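Local coordinates for D-alanyl-D-alanine carboxypeptidase DacB2 (PDB 4RYE), which shows D,D-carboxypeptidase activity on synthetic pentapeptides and probably trims the D-Ala-D-Ala ends of peptidoglycan stem peptides, at residues A46-V51 / K208-T212; K50-A54 / L98-N104; S153-V159 / V231-M235; R216-V220 / Y246-A250. All coordinates share one frame. Residues are numbered along the deposited sequence.

Contact 1: residues A46-V51 / K208-T212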
loop_
_atom_site.group_PDB
_atom_site.type_symbol
_atom_site.label_atom_id
_atom_site.label_comp_id
_atom_site.label_asym_id
_atom_site.label_seq_id
_atom_site.Cartn_x
_atom_site.Cartn_y
_atom_site.Cartn_z
ATOM N N ALA A 46 -0.863 -8.563 3.151
ATOM C CA ALA A 46 -1.701 -8.646 1.956
ATOM C C ALA A 46 -1.214 -7.636 0.913
ATOM O O ALA A 46 -0.013 -7.395 0.797
ATOM C CB ALA A 46 -3.176 -8.417 2.294
ATOM N N SER A 47 -2.148 -7.026 0.185
ATOM C CA SER A 47 -1.810 -6.185 -0.968
ATOM C C SER A 47 -1.088 -4.879 -0.628
ATOM O O SER A 47 -0.630 -4.185 -1.531
ATOM C CB SER A 47 -3.065 -5.875 -1.803
ATOM O OG SER A 47 -3.392 -6.940 -2.679
ATOM N N THR A 48 -0.983 -4.522 0.648
ATOM C CA THR A 48 -0.160 -3.354 0.979
ATOM C C THR A 48 1.283 -3.562 0.526
ATOM O O THR A 48 1.992 -2.603 0.217
ATOM C CB THR A 48 -0.184 -3.000 2.478
ATOM O OG1 THR A 48 0.309 -4.108 3.250
ATOM C CG2 THR A 48 -1.591 -2.614 2.915
ATOM N N ILE A 49 1.710 -4.822 0.470
ATOM C CA ILE A 49 3.064 -5.143 0.032
ATOM C C ILE A 49 3.285 -4.789 -1.443
ATOM O O ILE A 49 4.425 -4.683 -1.892
ATOM C CB ILE A 49 3.423 -6.628 0.297
ATOM C CG1 ILE A 49 4.916 -6.785 0.613
ATOM C CG2 ILE A 49 3.049 -7.502 -0.889
ATOM C CD1 ILE A 49 5.363 -6.089 1.881
ATOM N N LYS A 50 2.204 -4.577 -2.195
ATOM C CA LYS A 50 2.345 -4.116 -3.583
ATOM C C LYS A 50 3.043 -2.758 -3.677
ATOM O O LYS A 50 3.622 -2.428 -4.705
ATOM C CB LYS A 50 0.985 -4.058 -4.296
ATOM C CG LYS A 50 0.369 -5.429 -4.614
ATOM C CD LYS A 50 -0.985 -5.238 -5.296
ATOM C CE LYS A 50 -1.528 -6.528 -5.905
ATOM N NZ LYS A 50 -2.155 -7.385 -4.875
ATOM N N VAL A 51 2.983 -1.965 -2.614
ATOM C CA VAL A 51 3.718 -0.698 -2.587
ATOM C C VAL A 51 5.225 -0.951 -2.651
ATOM O O VAL A 51 5.974 -0.236 -3.332
ATOM C CB VAL A 51 3.381 0.126 -1.318
ATOM C CG1 VAL A 51 4.188 1.418 -1.290
ATOM C CG2 VAL A 51 1.882 0.436 -1.253
ATOM N N LYS A 208 -3.243 2.403 -0.183
ATOM C CA LYS A 208 -3.316 1.064 -0.744
ATOM C C LYS A 208 -4.004 0.167 0.271
ATOM O O LYS A 208 -3.611 0.142 1.433
ATOM C CB LYS A 208 -1.909 0.554 -1.054
ATOM C CG LYS A 208 -1.892 -0.785 -1.780
ATOM C CD LYS A 208 -2.340 -0.621 -3.225
ATOM C CE LYS A 208 -2.609 -1.963 -3.882
ATOM N NZ LYS A 208 -3.791 -2.649 -3.285
ATOM N N THR A 209 -5.044 -0.539 -0.155
ATOM C CA THR A 209 -5.774 -1.450 0.724
ATOM C C THR A 209 -5.355 -2.884 0.462
ATOM O O THR A 209 -4.776 -3.183 -0.579
ATOM C CB THR A 209 -7.262 -1.397 0.431
ATOM O OG1 THR A 209 -7.459 -1.693 -0.960
ATOM C CG2 THR A 209 -7.811 -0.020 0.740
ATOM N N GLY A 210 -5.672 -3.777 1.396
ATOM C CA GLY A 210 -5.423 -5.192 1.181
ATOM C C GLY A 210 -6.324 -6.093 1.999
ATOM O O GLY A 210 -6.825 -5.699 3.056
ATOM N N TYR A 211 -6.535 -7.311 1.514
ATOM C CA TYR A 211 -7.221 -8.317 2.308
ATOM C C TYR A 211 -6.775 -9.707 1.905
ATOM O O TYR A 211 -6.632 -9.999 0.722
ATOM C CB TYR A 211 -8.752 -8.228 2.162
ATOM C CG TYR A 211 -9.463 -9.323 2.946
ATOM C CD1 TYR A 211 -9.771 -9.151 4.287
ATOM C CD2 TYR A 211 -9.781 -10.542 2.355
ATOM C CE1 TYR A 211 -10.391 -10.145 5.014
ATOM C CE2 TYR A 211 -10.400 -11.545 3.078
ATOM C CZ TYR A 211 -10.704 -11.338 4.407
ATOM O OH TYR A 211 -11.322 -12.327 5.134
ATOM N N THR A 212 -6.551 -10.553 2.903
ATOM C CA THR A 212 -6.513 -11.999 2.719
ATOM C C THR A 212 -7.097 -12.580 3.989
ATOM O O THR A 212 -7.284 -11.865 4.971
ATOM C CB THR A 212 -5.086 -12.577 2.538
ATOM O OG1 THR A 212 -4.348 -12.406 3.751
ATOM C CG2 THR A 212 -4.335 -11.924 1.367
HETATM O O HOH W 1 -4.655 -8.540 -0.779
#
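This is an active-site contact between the start of helix 50-60 and strand 204-212, an outermost strand of the antiparallel sheet. The two backbones come close: Ser47 CA lies 4.3 Å from Gly210 CA. Gly210 makes this possible, because a CB there would clash with Ser47 N. Ser47 CB sits 3.4 Å from Thr209 O and 3.6 Å from Lys208 NZ. The arrangement is that of the penicillin-binding protein and serine beta-lactamase fold, with Ser47 and Lys50 forming the SxxK motif and Lys208, Thr209 and Gly210 the KTG motif. Ser47 is the inferred acyl-ester nucleophile and Lys50 the probable proton acceptor. Lys50 NZ donates to Ser47 OG at 2.6 Å. Lys208 NZ donates to Thr209 O at 2.9 Å and also bonds to Ser102, probably the third active-site residue. Water 1 bridges the segments, 2.8 Å from Ser47 OG and accepting from Tyr211 N at 3.2 Å. In related enzymes the backbone NH groups at the positions of Ser47 and Tyr211 form the oxyanion hole. Apolar contacts flank this centre. Ala46 CB lies 3.8 Å from Thr212 CG2, and Val51 CG2 lies 3.8 Å from Lys208 CB.

Contact 2: residues K50-A54 / L98-N104; sequences KVLLA and LLLVSGN
Lys50 NZ donates to Asn104 OD1 at 2.8 Å and, weakly, to Ser102 OG at 3.4 Å. The same amine also bonds to Ser47 and to Ser142 O. Lys50 reaches this cluster from the first turn of helix 50-60 with chi angles m, t, t, p, bending at the last torsion. Ser102 has positive phi and psi (56/43) and chi1 t. Its OG also bonds to Lys208 and Ser47. Gly103 is the N-cap of helix 104-113, and its O lies 3.7 Å from Lys50 CE. Asn104 opens that helix with chi1 m. Ser102 to Asn104 form the SxN motif of penicillin-binding proteins, in the turn after Val101 leaves helical phi/psi. Residues 50-54 are helical, Ala54 N bonding to Lys50 O at 2.9 Å, and 98-100 end helix 91-100. The closest CA atoms are Lys50 and Leu98, 7.1 Å apart. Leu98 (t, p) packs CD1 at 3.5 Å from Lys50 CD and 3.9 Å from Leu53 CD2. Ala54 CB meets Leu98 CD2 and Leu99 (m, t) CD2, each at 4.2 Å. The lysine stem is buried against leucine while its amine is held by several acceptors, consistent with Lys50 being the proton acceptor, as in related enzymes.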
loop_
_atom_site.group_PDB
_atom_site.type_symbol
_atom_site.label_atom_id
_atom_site.label_comp_id
_atom_site.label_asym_id
_atom_site.label_seq_id
_atom_site.Cartn_x
_atom_site.Cartn_y
_atom_site.Cartn_z
ATOM N N LYS A 50 2.204 -4.577 -2.195
ATOM C CA LYS A 50 2.345 -4.116 -3.583
ATOM C C LYS A 50 3.043 -2.758 -3.677
ATOM O O LYS A 50 3.622 -2.428 -4.705
ATOM C CB LYS A 50 0.985 -4.058 -4.296
ATOM C CG LYS A 50 0.369 -5.429 -4.614
ATOM C CD LYS A 50 -0.985 -5.238 -5.296
ATOM C CE LYS A 50 -1.528 -6.528 -5.905
ATOM N NZ LYS A 50 -2.155 -7.385 -4.875
ATOM N N VAL A 51 2.983 -1.965 -2.614
ATOM C CA VAL A 51 3.718 -0.698 -2.587
ATOM C C VAL A 51 5.225 -0.951 -2.651
ATOM O O VAL A 51 5.974 -0.236 -3.332
ATOM C CB VAL A 51 3.381 0.126 -1.318
ATOM C CG1 VAL A 51 4.188 1.418 -1.290
ATOM C CG2 VAL A 51 1.882 0.436 -1.253
ATOM N N LEU A 52 5.676 -1.966 -1.933
ATOM C CA LEU A 52 7.075 -2.366 -1.974
ATOM C C LEU A 52 7.467 -2.876 -3.365
ATOM O O LEU A 52 8.555 -2.586 -3.853
ATOM C CB LEU A 52 7.336 -3.433 -0.915
ATOM C CG LEU A 52 8.789 -3.839 -0.684
ATOM C CD1 LEU A 52 9.611 -2.606 -0.323
ATOM C CD2 LEU A 52 8.863 -4.899 0.410
ATOM N N LEU A 53 6.583 -3.627 -4.015
ATOM C CA LEU A 53 6.847 -4.049 -5.395
ATOM C C LEU A 53 6.951 -2.825 -6.303
ATOM O O LEU A 53 7.836 -2.749 -7.153
ATOM C CB LEU A 53 5.737 -4.984 -5.899
ATOM C CG LEU A 53 5.795 -5.335 -7.391
ATOM C CD1 LEU A 53 7.079 -6.063 -7.733
ATOM C CD2 LEU A 53 4.579 -6.175 -7.773
ATOM N N ALA A 54 6.050 -1.862 -6.121
ATOM C CA ALA A 54 6.075 -0.636 -6.921
ATOM C C ALA A 54 7.404 0.118 -6.797
ATOM O O ALA A 54 7.928 0.627 -7.790
ATOM C CB ALA A 54 4.889 0.287 -6.561
ATOM N N LEU A 98 -1.566 -2.384 -10.950
ATOM C CA LEU A 98 -1.105 -2.756 -9.611
ATOM C C LEU A 98 -1.678 -1.868 -8.514
ATOM O O LEU A 98 -2.167 -2.361 -7.489
ATOM C CB LEU A 98 0.425 -2.679 -9.543
ATOM C CG LEU A 98 1.050 -3.188 -8.248
ATOM C CD1 LEU A 98 0.953 -4.703 -8.212
ATOM C CD2 LEU A 98 2.501 -2.734 -8.128
ATOM N N LEU A 99 -1.610 -0.558 -8.725
ATOM C CA LEU A 99 -1.902 0.395 -7.663
ATOM C C LEU A 99 -3.346 0.888 -7.620
ATOM O O LEU A 99 -3.826 1.267 -6.556
ATOM C CB LEU A 99 -0.938 1.570 -7.736
ATOM C CG LEU A 99 0.536 1.210 -7.505
ATOM C CD1 LEU A 99 1.383 2.456 -7.624
ATOM C CD2 LEU A 99 0.753 0.545 -6.145
ATOM N N LEU A 100 -4.039 0.890 -8.758
ATOM C CA LEU A 100 -5.433 1.363 -8.784
ATOM C C LEU A 100 -6.456 0.266 -8.483
ATOM O O LEU A 100 -7.456 0.512 -7.801
ATOM C CB LEU A 100 -5.776 2.028 -10.126
ATOM C CG LEU A 100 -5.514 3.534 -10.240
ATOM C CD1 LEU A 100 -4.056 3.859 -9.957
ATOM C CD2 LEU A 100 -5.901 4.041 -11.617
ATOM N N VAL A 101 -6.223 -0.937 -8.997
ATOM C CA VAL A 101 -7.185 -2.021 -8.788
ATOM C C VAL A 101 -6.585 -3.254 -8.103
ATOM O O VAL A 101 -7.229 -4.309 -8.045
ATOM C CB VAL A 101 -7.906 -2.436 -10.099
ATOM C CG1 VAL A 101 -8.571 -1.234 -10.760
ATOM C CG2 VAL A 101 -6.940 -3.113 -11.059
ATOM N N SER A 102 -5.367 -3.111 -7.578
ATOM C CA SER A 102 -4.701 -4.185 -6.839
ATOM C C SER A 102 -4.587 -5.469 -7.665
ATOM O O SER A 102 -4.818 -6.571 -7.158
ATOM C CB SER A 102 -5.446 -4.483 -5.534
ATOM O OG SER A 102 -4.562 -5.045 -4.578
ATOM N N GLY A 103 -4.225 -5.327 -8.935
ATOM C CA GLY A 103 -4.211 -6.461 -9.845
ATOM C C GLY A 103 -3.084 -7.421 -9.523
ATOM O O GLY A 103 -1.920 -7.046 -9.594
ATOM N N ASN A 104 -3.423 -8.659 -9.167
ATOM C CA ASN A 104 -2.398 -9.657 -8.882
ATOM C C ASN A 104 -1.706 -10.068 -10.172
ATOM O O ASN A 104 -0.517 -10.386 -10.170
ATOM C CB ASN A 104 -3.003 -10.874 -8.176
ATOM C CG ASN A 104 -3.490 -10.541 -6.780
ATOM O OD1 ASN A 104 -2.825 -9.813 -6.048
ATOM N ND2 ASN A 104 -4.659 -11.055 -6.412
#

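Contact 3: residues S153-V159 / V231-M235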
loop_
_atom_site.group_PDB
_atom_site.type_symbol
_atom_site.label_atom_id
_atom_site.label_comp_id
_atom_site.label_asym_id
_atom_site.label_seq_id
_atom_site.Cartn_x
_atom_site.Cartn_y
_atom_site.Cartn_z
ATOM N N SER A 153 4.651 -7.765 7.773
ATOM C CA SER A 153 5.120 -6.390 7.931
ATOM C C SER A 153 4.556 -5.849 9.239
ATOM O O SER A 153 3.889 -6.574 9.979
ATOM C CB SER A 153 4.710 -5.512 6.739
ATOM O OG SER A 153 5.429 -4.275 6.769
ATOM N N THR A 154 4.826 -4.583 9.533
ATOM C CA THR A 154 4.294 -3.960 10.740
ATOM C C THR A 154 3.721 -2.628 10.308
ATOM O O THR A 154 4.059 -2.136 9.222
ATOM C CB THR A 154 5.380 -3.732 11.811
ATOM O OG1 THR A 154 6.372 -2.823 11.307
ATOM C CG2 THR A 154 6.053 -5.065 12.202
ATOM N N ALA A 155 2.848 -2.051 11.127
ATOM C CA ALA A 155 2.305 -0.727 10.830
ATOM C C ALA A 155 3.445 0.276 10.642
ATOM O O ALA A 155 3.438 1.084 9.711
ATOM C CB ALA A 155 1.354 -0.275 11.944
ATOM N N HIS A 156 4.438 0.198 11.521
ATOM C CA HIS A 156 5.638 1.021 11.407
ATOM C C HIS A 156 6.350 0.823 10.068
ATOM O O HIS A 156 6.619 1.796 9.352
ATOM C CB HIS A 156 6.593 0.731 12.574
ATOM C CG HIS A 156 7.953 1.326 12.400
ATOM N ND1 HIS A 156 8.942 0.723 11.644
ATOM C CD2 HIS A 156 8.496 2.471 12.883
ATOM C CE1 HIS A 156 10.032 1.470 11.673
ATOM N NE2 HIS A 156 9.790 2.532 12.420
ATOM N N ASP A 157 6.669 -0.421 9.714
ATOM C CA ASP A 157 7.336 -0.648 8.430
ATOM C C ASP A 157 6.496 -0.213 7.228
ATOM O O ASP A 157 7.038 0.278 6.238
ATOM C CB ASP A 157 7.737 -2.117 8.251
ATOM C CG ASP A 157 8.944 -2.499 9.078
ATOM O OD1 ASP A 157 9.332 -1.707 9.964
ATOM O OD2 ASP A 157 9.500 -3.604 8.852
ATOM N N LEU A 158 5.180 -0.415 7.293
ATOM C CA LEU A 158 4.328 -0.009 6.177
ATOM C C LEU A 158 4.420 1.500 5.900
ATOM O O LEU A 158 4.512 1.908 4.745
ATOM C CB LEU A 158 2.864 -0.453 6.380
ATOM C CG LEU A 158 2.590 -1.954 6.247
ATOM C CD1 LEU A 158 1.093 -2.247 6.446
ATOM C CD2 LEU A 158 3.054 -2.460 4.887
ATOM N N VAL A 159 4.403 2.326 6.940
ATOM C CA VAL A 159 4.493 3.775 6.715
ATOM C C VAL A 159 5.899 4.182 6.289
ATOM O O VAL A 159 6.071 5.144 5.554
ATOM C CB VAL A 159 3.979 4.641 7.907
ATOM C CG1 VAL A 159 2.518 4.325 8.203
ATOM C CG2 VAL A 159 4.834 4.478 9.169
ATOM N N VAL A 231 0.937 10.099 7.443
ATOM C CA VAL A 231 0.874 8.788 6.843
ATOM C C VAL A 231 0.397 7.818 7.920
ATOM O O VAL A 231 0.817 7.904 9.079
ATOM C CB VAL A 231 2.236 8.386 6.232
ATOM C CG1 VAL A 231 3.343 8.432 7.278
ATOM C CG2 VAL A 231 2.164 7.008 5.584
ATOM N N ILE A 232 -0.519 6.930 7.558
ATOM C CA ILE A 232 -1.026 5.975 8.535
ATOM C C ILE A 232 -0.974 4.588 7.950
ATOM O O ILE A 232 -0.910 4.419 6.730
ATOM C CB ILE A 232 -2.484 6.266 8.945
ATOM C CG1 ILE A 232 -3.423 6.053 7.756
ATOM C CG2 ILE A 232 -2.619 7.668 9.525
ATOM C CD1 ILE A 232 -4.913 6.152 8.110
ATOM N N ALA A 233 -0.983 3.595 8.830
ATOM C CA ALA A 233 -1.155 2.209 8.414
ATOM C C ALA A 233 -2.034 1.517 9.433
ATOM O O ALA A 233 -2.042 1.882 10.609
ATOM C CB ALA A 233 0.189 1.502 8.272
HETATM N N MSE A 234 -2.799 0.540 8.972
HETATM C CA MSE A 234 -3.725 -0.186 9.817
HETATM C C MSE A 234 -3.648 -1.644 9.393
HETATM O O MSE A 234 -3.659 -1.937 8.201
HETATM C CB MSE A 234 -5.139 0.358 9.606
HETATM C CG MSE A 234 -5.320 1.781 10.095
HETATM SE SE MSE A 234 -6.807 2.706 9.210
HETATM C CE MSE A 234 -8.203 1.374 9.474
HETATM N N MSE A 235 -3.533 -2.557 10.350
HETATM C CA MSE A 235 -3.403 -3.968 10.005
HETATM C C MSE A 235 -4.340 -4.858 10.800
HETATM O O MSE A 235 -4.823 -4.481 11.878
HETATM C CB MSE A 235 -1.968 -4.464 10.231
HETATM C CG MSE A 235 -0.864 -3.616 9.639
HETATM SE SE MSE A 235 0.835 -4.608 9.730
HETATM C CE MSE A 235 0.582 -5.791 8.184
#
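The start of helix 155-166 lies on one face of strand 228-237, and small residues let the two come close. Ala155 CA and Ala233 CA are 5.1 Å apart. The short segment axes approach to 7.4 Å and run at 139°, nearer antiparallel than parallel. Ala233 presents only a methyl group, which leaves a shallow hollow in the strand. Three helix residues close round it: Ala155 O at 3.6 Å from Ala233 CB, Leu158 CB at 3.8 Å and Val159 CG1 at 3.7 Å from the same atom. Val159 is the main bump of the helix. Its CG1 presses against the strand backbone at Ile232 C (3.5 Å) and also meets Val231 CG2 (3.8 Å). The contact belongs to the alpha/beta part of the penicillin-binding fold, where helices cover both faces of the antiparallel sheet. Val231, Ala233 and Met235 point toward helix 155-166. Ile232 and Met234 alternate to the other face and touch helix 246-259. At the N-terminal end of helix 155-166, selenomethionine Met235 folds against the entering backbone. Its SE is 3.5 Å from both Thr154 C and Ala155 N, and its CE is 4.0 Å from Leu158 CD1. Thr154 is the N-cap here. Its CA-CB bond points away from the strand, and its OG1 accepts from Asp157 N at 2.9 Å.

Contact 4: residues R216-V220 / Y246-A250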
loop_
_atom_site.group_PDB
_atom_site.type_symbol
_atom_site.label_atom_id
_atom_site.label_comp_id
_atom_site.label_asym_id
_atom_site.label_seq_id
_atom_site.Cartn_x
_atom_site.Cartn_y
_atom_site.Cartn_z
ATOM N N ARG A 216 -6.346 -10.513 7.264
ATOM C CA ARG A 216 -7.553 -9.710 7.454
ATOM C C ARG A 216 -7.395 -8.398 6.667
ATOM O O ARG A 216 -6.758 -8.394 5.608
ATOM C CB ARG A 216 -7.851 -9.504 8.946
ATOM C CG ARG A 216 -8.106 -10.834 9.657
ATOM C CD ARG A 216 -8.299 -10.701 11.153
ATOM N NE ARG A 216 -8.513 -12.024 11.733
ATOM C CZ ARG A 216 -8.874 -12.255 12.991
ATOM N NH1 ARG A 216 -9.066 -11.245 13.827
ATOM N NH2 ARG A 216 -9.044 -13.506 13.404
ATOM N N LYS A 217 -7.956 -7.293 7.146
ATOM C CA LYS A 217 -7.888 -6.052 6.355
ATOM C C LYS A 217 -6.639 -5.259 6.656
ATOM O O LYS A 217 -6.278 -5.083 7.821
ATOM C CB LYS A 217 -9.114 -5.164 6.597
ATOM C CG LYS A 217 -10.451 -5.853 6.365
ATOM C CD LYS A 217 -11.585 -4.840 6.289
ATOM C CE LYS A 217 -11.340 -3.896 5.125
ATOM N NZ LYS A 217 -12.512 -3.076 4.783
ATOM N N THR A 218 -5.972 -4.773 5.612
ATOM C CA THR A 218 -4.822 -3.893 5.805
ATOM C C THR A 218 -4.983 -2.604 4.993
ATOM O O THR A 218 -5.723 -2.558 4.010
ATOM C CB THR A 218 -3.495 -4.580 5.421
ATOM O OG1 THR A 218 -3.549 -4.975 4.043
ATOM C CG2 THR A 218 -3.238 -5.815 6.290
ATOM N N PHE A 219 -4.268 -1.565 5.393
ATOM C CA PHE A 219 -4.300 -0.314 4.667
ATOM C C PHE A 219 -3.098 0.515 5.052
ATOM O O PHE A 219 -2.663 0.503 6.210
ATOM C CB PHE A 219 -5.586 0.471 4.972
ATOM C CG PHE A 219 -5.624 1.838 4.334
ATOM C CD1 PHE A 219 -5.971 1.982 2.999
ATOM C CD2 PHE A 219 -5.313 2.973 5.068
ATOM C CE1 PHE A 219 -6.007 3.236 2.401
ATOM C CE2 PHE A 219 -5.339 4.231 4.480
ATOM C CZ PHE A 219 -5.688 4.362 3.144
ATOM N N VAL A 220 -2.559 1.220 4.068
ATOM C CA VAL A 220 -1.535 2.223 4.302
ATOM C C VAL A 220 -1.878 3.400 3.397
ATOM O O VAL A 220 -2.351 3.213 2.284
ATOM C CB VAL A 220 -0.105 1.684 4.018
ATOM C CG1 VAL A 220 0.056 1.261 2.542
ATOM C CG2 VAL A 220 0.933 2.722 4.398
ATOM N N TYR A 246 -13.160 0.457 7.594
ATOM C CA TYR A 246 -11.769 0.855 7.500
ATOM C C TYR A 246 -11.668 2.293 6.998
ATOM O O TYR A 246 -10.757 3.024 7.387
ATOM C CB TYR A 246 -10.967 -0.115 6.617
ATOM C CG TYR A 246 -9.950 -0.938 7.390
ATOM C CD1 TYR A 246 -10.280 -1.522 8.612
ATOM C CD2 TYR A 246 -8.667 -1.142 6.896
ATOM C CE1 TYR A 246 -9.350 -2.277 9.326
ATOM C CE2 TYR A 246 -7.734 -1.899 7.600
ATOM C CZ TYR A 246 -8.081 -2.460 8.813
ATOM O OH TYR A 246 -7.159 -3.212 9.518
ATOM N N TRP A 247 -12.608 2.710 6.154
ATOM C CA TRP A 247 -12.572 4.077 5.632
ATOM C C TRP A 247 -12.862 5.068 6.750
ATOM O O TRP A 247 -12.267 6.153 6.795
ATOM C CB TRP A 247 -13.573 4.287 4.483
ATOM C CG TRP A 247 -13.403 3.354 3.301
ATOM C CD1 TRP A 247 -14.362 2.550 2.753
ATOM C CD2 TRP A 247 -12.208 3.136 2.529
ATOM N NE1 TRP A 247 -13.839 1.843 1.694
ATOM C CE2 TRP A 247 -12.520 2.185 1.535
ATOM C CE3 TRP A 247 -10.907 3.648 2.583
ATOM C CZ2 TRP A 247 -11.580 1.741 0.600
ATOM C CZ3 TRP A 247 -9.972 3.203 1.653
ATOM C CH2 TRP A 247 -10.317 2.264 0.675
ATOM N N ASP A 248 -13.785 4.688 7.636
ATOM C CA ASP A 248 -14.153 5.494 8.798
ATOM C C ASP A 248 -12.956 5.695 9.724
ATOM O O ASP A 248 -12.641 6.826 10.111
ATOM C CB ASP A 248 -15.310 4.841 9.583
ATOM C CG ASP A 248 -16.652 4.958 8.872
ATOM O OD1 ASP A 248 -16.855 5.930 8.114
ATOM O OD2 ASP A 248 -17.513 4.075 9.086
ATOM N N GLN A 249 -12.291 4.599 10.078
ATOM C CA GLN A 249 -11.189 4.659 11.031
ATOM C C GLN A 249 -9.994 5.413 10.452
ATOM O O GLN A 249 -9.284 6.104 11.175
ATOM C CB GLN A 249 -10.784 3.253 11.504
ATOM C CG GLN A 249 -9.465 3.210 12.279
ATOM C CD GLN A 249 -9.246 1.890 13.014
ATOM O OE1 GLN A 249 -9.531 0.811 12.489
ATOM N NE2 GLN A 249 -8.752 1.976 14.242
ATOM N N ALA A 250 -9.773 5.284 9.147
ATOM C CA ALA A 250 -8.687 6.017 8.508
ATOM C C ALA A 250 -8.957 7.509 8.602
ATOM O O ALA A 250 -8.061 8.286 8.910
ATOM C CB ALA A 250 -8.513 5.591 7.045
HETATM O O HOH W 2 -13.973 -0.803 5.091
#
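Phe219 forms the apolar centre, pointing from strand 218-225 toward helix 246-259. This is a helix-on-sheet contact of the penicillin-binding fold, in which the C-terminal helix covers one face of the antiparallel sheet. Phe219 CE1 lies 4.0 Å from Trp247 CZ3, and Phe219 CE2 lies 4.3 Å from Ala250 CB. Phe219 CB meets Tyr246 CD2 at 4.0 Å, at the edge of the tyrosine ring. Leu197 packs on both Phe219 and Ala250. The axes of the short segments are 10.4 Å apart and cross at -37°, so large side chains span the gap. Tyr246 buries more area here than any other residue of the two segments. The CA-CB bond of Thr218 points away from the helix, and its OG1 bonds to Pro45 O. At the chain corner before the strand, Lys217 sets its CB over one face of the Tyr246 ring, 3.8 Å from the centroid and 18° off the normal, a CH-pi contact. The polar edge follows. Tyr246 OH donates a weak hydrogen bond to Lys217 O at 2.7 Å. Water 2 links the Lys217 amine to the first backbone amide of the helix, accepting from Lys217 NZ at 2.7 Å and from Tyr246 N at 2.9 Å.

Contacts 1 and 2 together make up the probable active site. Their centres are 7 Å apart, they share Lys50 and Val51 of helix 50-60, and they touch through Ser102. Contacts 1, 3 and 4 reach the same sheet through the adjacent strands 204-212, 218-225 and 228-237. Contacts 3 and 4 pack helices on opposite faces of it, and each centre lies about 11 Å from that of contact 1. Along the chain, contacts 1 and 3 cross, as do 3 and 4, while contact 2 closes before 3 opens. Segments distant in sequence thus bring the SxxK, SxN and KTG motifs to the junction of sheet and helices.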